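Local coordinates for prephenate dehydrogenase (Aquifex aeolicus, PDB 2G5C) that catalyses the NAD+-dependent oxidative decarboxylation of prephenate to 4-hydroxyphenylpyruvate, a step in tyrosine biosynthesis, at the interface of chains A and B. Residues are numbered along the deposited sequence; one frame, centred on the assembly and turned at random. Chains: chain A/B, prephenate dehydrogenase.

Two patches of the dimer interface are described, and the centres of their C-alpha atoms lie about 14 Å apart. They share no residue and no helix: contact 1 joins helix 238-260 of chain A to the same helix of chain B, whereas contact 2 brings together helix 173-201 of chain A, its partner 173-200 in chain B, and the segment around residue 219 of both chains. Contact 1 is polar with an aliphatic border; contact 2 is mainly aromatic and aliphatic. The two-fold repeats each patch with the chains exchanged, so the helical dimerization domains are joined at separate places.

Contact 1: the interface of chains A and B. Residues chain A 252-253, 256, 259; chain B 245, 249.
A:Lys256 and B:Glu249 form a salt bridge across the interface, with the ammonium nitrogen NZ of A:Lys256 3.2 Å from carboxylate oxygen OE1 of B:Glu249. OE1 accepts through its syn lone pair, on the side of the other oxygen. The lysine chain is extended except for a bend at chi3 (63°), which turns CE and NZ along the helix toward A:Asn253. There NZ also donates to the amide oxygen OD1 of A:Asn253, 3.0 Å away, arriving above the carbonyl plane. The modelled distance of 2.5 Å between OD1 of A:Asn253 and OE2 of B:Glu249 is doubtful, since both oxygens would normally accept. The NZ–OD1 bond thus holds only for the amide as modelled: a flipped amide would relieve the short contact but cost NZ that acceptor.

The apolar part lies beside this cluster. Methyl CG2 of B:Ile245 rests 4.0 Å from CD of A:Lys256 and 4.1 Å from CG of A:Leu252, the isoleucine and leucine side chains running antiparallel. Beside it, CD2 of A:Leu252 meets CG of B:Glu249 at 4.1 Å. Without the ammonium group and its chain, as with an alanine at A:Lys256, the B:Glu249 carboxylate would probably lose its positive mate and B:Ile245 CG2 an aliphatic neighbour.

All six residues belong to helix 238-260 of one chain or the other, so the patch is a helix-to-helix seam in the dimerization domain.

Contact 2: the interface of chains A and B. Residues chain A 194, 215-216, 219; chain B 183, 187, 190, 219, 222.
The CD1–CE1 edge of A:Phe219 lies over one face of the B:Phe219 ring, toward its rim, with CD1 of A:Phe219 3.8 Å from CG of B:Phe219. Meeting its own counterpart in this way places the pair near the dimer two-fold. The match is not symmetric: A:Phe219 sits in a loop and B:Phe219 in helix 214-220, and the rings are turned differently about chi2, -85° in A and -5° in B. The modelled chain A appears to break after A:Phe219, so part of the difference may be disorder. With that turn, CE1 of B:Phe219 lies 3.7 Å from CA of A:Phe219, against the backbone rather than the ring.

Further round the A:Phe219 ring, CZ approaches the backbone oxygen O of B:Phe219 at 3.6 Å, and CE2 touches CB of B:Pro187 at 3.9 Å. B:Val190 adds its CG1 methyl at CZ, while its CG2 meets CD2 of A:Leu194 tip to tip at 3.9 Å.

Next outward comes the backbone leading into A:Phe219. The carbonyl O of A:Gly215 is met from the side by the B:Ile222 methyl CD1 and B:Pro187 CB. A water bridges this stretch to helix 173-200 of chain B, 3.2 Å from the backbone N of A:Phe216 and 2.5 Å from the carbonyl O of B:Val183.

The patch probably helps hold the dimer near its two-fold, seating the 215-219 segment of chain A against helix 173-200 of chain B.

Contact 1: the interface of chains A and B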
loop_
_atom_site.group_PDB
_atom_site.type_symbol
_atom_site.label_atom_id
_atom_site.label_comp_id
_atom_site.label_asym_id
_atom_site.label_seq_id
_atom_site.Cartn_x
_atom_site.Cartn_y
_atom_site.Cartn_z
ATOM N N LEU A 252 15.158 6.297 -3.172
ATOM C CA LEU A 252 15.146 5.063 -3.944
ATOM C C LEU A 252 16.493 4.827 -4.637
ATOM O O LEU A 252 16.961 3.694 -4.730
ATOM C CB LEU A 252 14.010 5.098 -4.977
ATOM C CG LEU A 252 13.877 3.899 -5.934
ATOM C CD1 LEU A 252 13.773 2.608 -5.128
ATOM C CD2 LEU A 252 12.644 4.071 -6.847
ATOM N N ASN A 253 17.124 5.894 -5.119
ATOM C CA ASN A 253 18.406 5.732 -5.785
ATOM C C ASN A 253 19.514 5.391 -4.796
ATOM O O ASN A 253 20.470 4.690 -5.143
ATOM C CB ASN A 253 18.756 6.982 -6.592
ATOM C CG ASN A 253 17.907 7.112 -7.833
ATOM O OD1 ASN A 253 17.611 6.120 -8.490
ATOM N ND2 ASN A 253 17.520 8.335 -8.171
ATOM N N LYS A 256 19.010 1.794 -4.377
ATOM C CA LYS A 256 19.491 1.128 -5.580
ATOM C C LYS A 256 21.008 0.980 -5.564
ATOM O O LYS A 256 21.539 -0.090 -5.855
ATOM C CB LYS A 256 19.077 1.915 -6.825
ATOM C CG LYS A 256 19.572 1.314 -8.133
ATOM C CD LYS A 256 19.152 2.168 -9.323
ATOM C CE LYS A 256 19.766 3.557 -9.268
ATOM N NZ LYS A 256 19.230 4.427 -10.358
ATOM N N ILE A 259 22.477 -1.615 -3.476
ATOM C CA ILE A 259 22.302 -2.917 -4.111
ATOM C C ILE A 259 23.320 -3.128 -5.226
ATOM O O ILE A 259 23.912 -4.201 -5.349
ATOM C CB ILE A 259 20.876 -3.058 -4.689
ATOM C CG1 ILE A 259 19.857 -3.001 -3.553
ATOM C CG2 ILE A 259 20.757 -4.366 -5.449
ATOM C CD1 ILE A 259 18.400 -2.880 -4.001
ATOM N N ILE B 245 13.856 -1.626 -10.805
ATOM C CA ILE B 245 13.899 -0.275 -10.253
ATOM C C ILE B 245 14.082 0.694 -11.414
ATOM O O ILE B 245 13.468 1.760 -11.460
ATOM C CB ILE B 245 15.064 -0.121 -9.252
ATOM C CG1 ILE B 245 14.774 -0.969 -8.011
ATOM C CG2 ILE B 245 15.263 1.356 -8.886
ATOM C CD1 ILE B 245 15.850 -0.911 -6.950
ATOM N N GLU B 249 11.523 3.635 -12.480
ATOM C CA GLU B 249 11.949 5.020 -12.558
ATOM C C GLU B 249 11.632 5.611 -13.924
ATOM O O GLU B 249 11.357 6.805 -14.043
ATOM C CB GLU B 249 13.442 5.128 -12.227
ATOM C CG GLU B 249 13.730 4.742 -10.774
ATOM C CD GLU B 249 15.144 5.061 -10.319
ATOM O OE1 GLU B 249 16.108 4.668 -11.006
ATOM O OE2 GLU B 249 15.289 5.699 -9.258
#

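Contact 2: the interface of chains A and B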
loop_
_atom_site.group_PDB
_atom_site.type_symbol
_atom_site.label_atom_id
_atom_site.label_comp_id
_atom_site.label_asym_id
_atom_site.label_seq_id
_atom_site.Cartn_x
_atom_site.Cartn_y
_atom_site.Cartn_z
ATOM N N LEU A 194 3.705 2.613 -10.521
ATOM C CA LEU A 194 3.885 1.166 -10.364
ATOM C C LEU A 194 2.990 0.429 -11.366
ATOM O O LEU A 194 3.403 -0.565 -11.971
ATOM C CB LEU A 194 3.495 0.714 -8.948
ATOM C CG LEU A 194 4.544 0.224 -7.949
ATOM C CD1 LEU A 194 5.506 -0.742 -8.637
ATOM C CD2 LEU A 194 5.287 1.408 -7.363
ATOM N N GLY A 215 3.200 -8.332 -2.626
ATOM C CA GLY A 215 3.374 -7.019 -2.030
ATOM C C GLY A 215 2.753 -5.922 -2.868
ATOM O O GLY A 215 2.583 -4.789 -2.412
ATOM N N PHE A 216 2.410 -6.260 -4.106
ATOM C CA PHE A 216 1.804 -5.292 -5.002
ATOM C C PHE A 216 0.388 -4.923 -4.569
ATOM O O PHE A 216 -0.068 -3.813 -4.834
ATOM C CB PHE A 216 1.777 -5.832 -6.432
ATOM C CG PHE A 216 1.028 -4.955 -7.389
ATOM C CD1 PHE A 216 1.454 -3.652 -7.635
ATOM C CD2 PHE A 216 -0.128 -5.416 -8.013
ATOM C CE1 PHE A 216 0.736 -2.813 -8.488
ATOM C CE2 PHE A 216 -0.854 -4.587 -8.868
ATOM C CZ PHE A 216 -0.421 -3.281 -9.105
ATOM N N PHE A 219 -0.501 -1.634 -3.085
ATOM C CA PHE A 219 -0.708 -0.509 -3.996
ATOM C C PHE A 219 -1.966 -0.669 -4.841
ATOM O O PHE A 219 -2.236 0.151 -5.720
ATOM C CB PHE A 219 0.507 -0.354 -4.919
ATOM C CG PHE A 219 1.794 -0.115 -4.184
ATOM C CD1 PHE A 219 2.161 1.170 -3.797
ATOM C CD2 PHE A 219 2.621 -1.181 -3.839
ATOM C CE1 PHE A 219 3.335 1.387 -3.075
ATOM C CE2 PHE A 219 3.794 -0.972 -3.116
ATOM C CZ PHE A 219 4.152 0.311 -2.733
ATOM N N VAL B 183 7.141 -7.773 -9.436
ATOM C CA VAL B 183 5.920 -7.749 -8.635
ATOM C C VAL B 183 6.062 -7.830 -7.118
ATOM O O VAL B 183 5.105 -7.550 -6.401
ATOM C CB VAL B 183 4.938 -8.865 -9.071
ATOM C CG1 VAL B 183 4.672 -8.769 -10.565
ATOM C CG2 VAL B 183 5.502 -10.238 -8.707
ATOM N N PRO B 187 8.147 -3.561 -5.412
ATOM C CA PRO B 187 7.198 -2.935 -4.491
ATOM C C PRO B 187 7.801 -2.766 -3.094
ATOM O O PRO B 187 7.624 -1.729 -2.455
ATOM C CB PRO B 187 6.013 -3.899 -4.518
ATOM C CG PRO B 187 6.031 -4.387 -5.928
ATOM C CD PRO B 187 7.505 -4.659 -6.157
ATOM N N VAL B 190 10.158 0.113 -3.163
ATOM C CA VAL B 190 9.374 1.348 -3.185
ATOM C C VAL B 190 8.830 1.663 -1.785
ATOM O O VAL B 190 8.844 2.814 -1.345
ATOM C CB VAL B 190 8.199 1.229 -4.183
ATOM C CG1 VAL B 190 7.247 2.414 -4.036
ATOM C CG2 VAL B 190 8.742 1.157 -5.612
ATOM N N PHE B 219 0.390 1.338 1.801
ATOM C CA PHE B 219 1.471 1.189 0.834
ATOM C C PHE B 219 2.815 0.828 1.464
ATOM O O PHE B 219 3.681 0.284 0.787
ATOM C CB PHE B 219 1.653 2.480 0.023
ATOM C CG PHE B 219 0.490 2.823 -0.868
ATOM C CD1 PHE B 219 -0.590 1.959 -1.007
ATOM C CD2 PHE B 219 0.482 4.023 -1.576
ATOM C CE1 PHE B 219 -1.662 2.286 -1.840
ATOM C CE2 PHE B 219 -0.583 4.358 -2.412
ATOM C CZ PHE B 219 -1.657 3.488 -2.543
ATOM N N ILE B 222 4.614 -3.294 4.173
ATOM C CA ILE B 222 5.677 -4.259 3.912
ATOM C C ILE B 222 7.058 -3.719 4.260
ATOM O O ILE B 222 8.034 -4.460 4.221
ATOM C CB ILE B 222 5.684 -4.740 2.433
ATOM C CG1 ILE B 222 5.727 -3.543 1.484
ATOM C CG2 ILE B 222 4.464 -5.610 2.162
ATOM C CD1 ILE B 222 5.574 -3.924 0.017
HETATM O O HOH W 1 3.014 -8.789 -5.949
#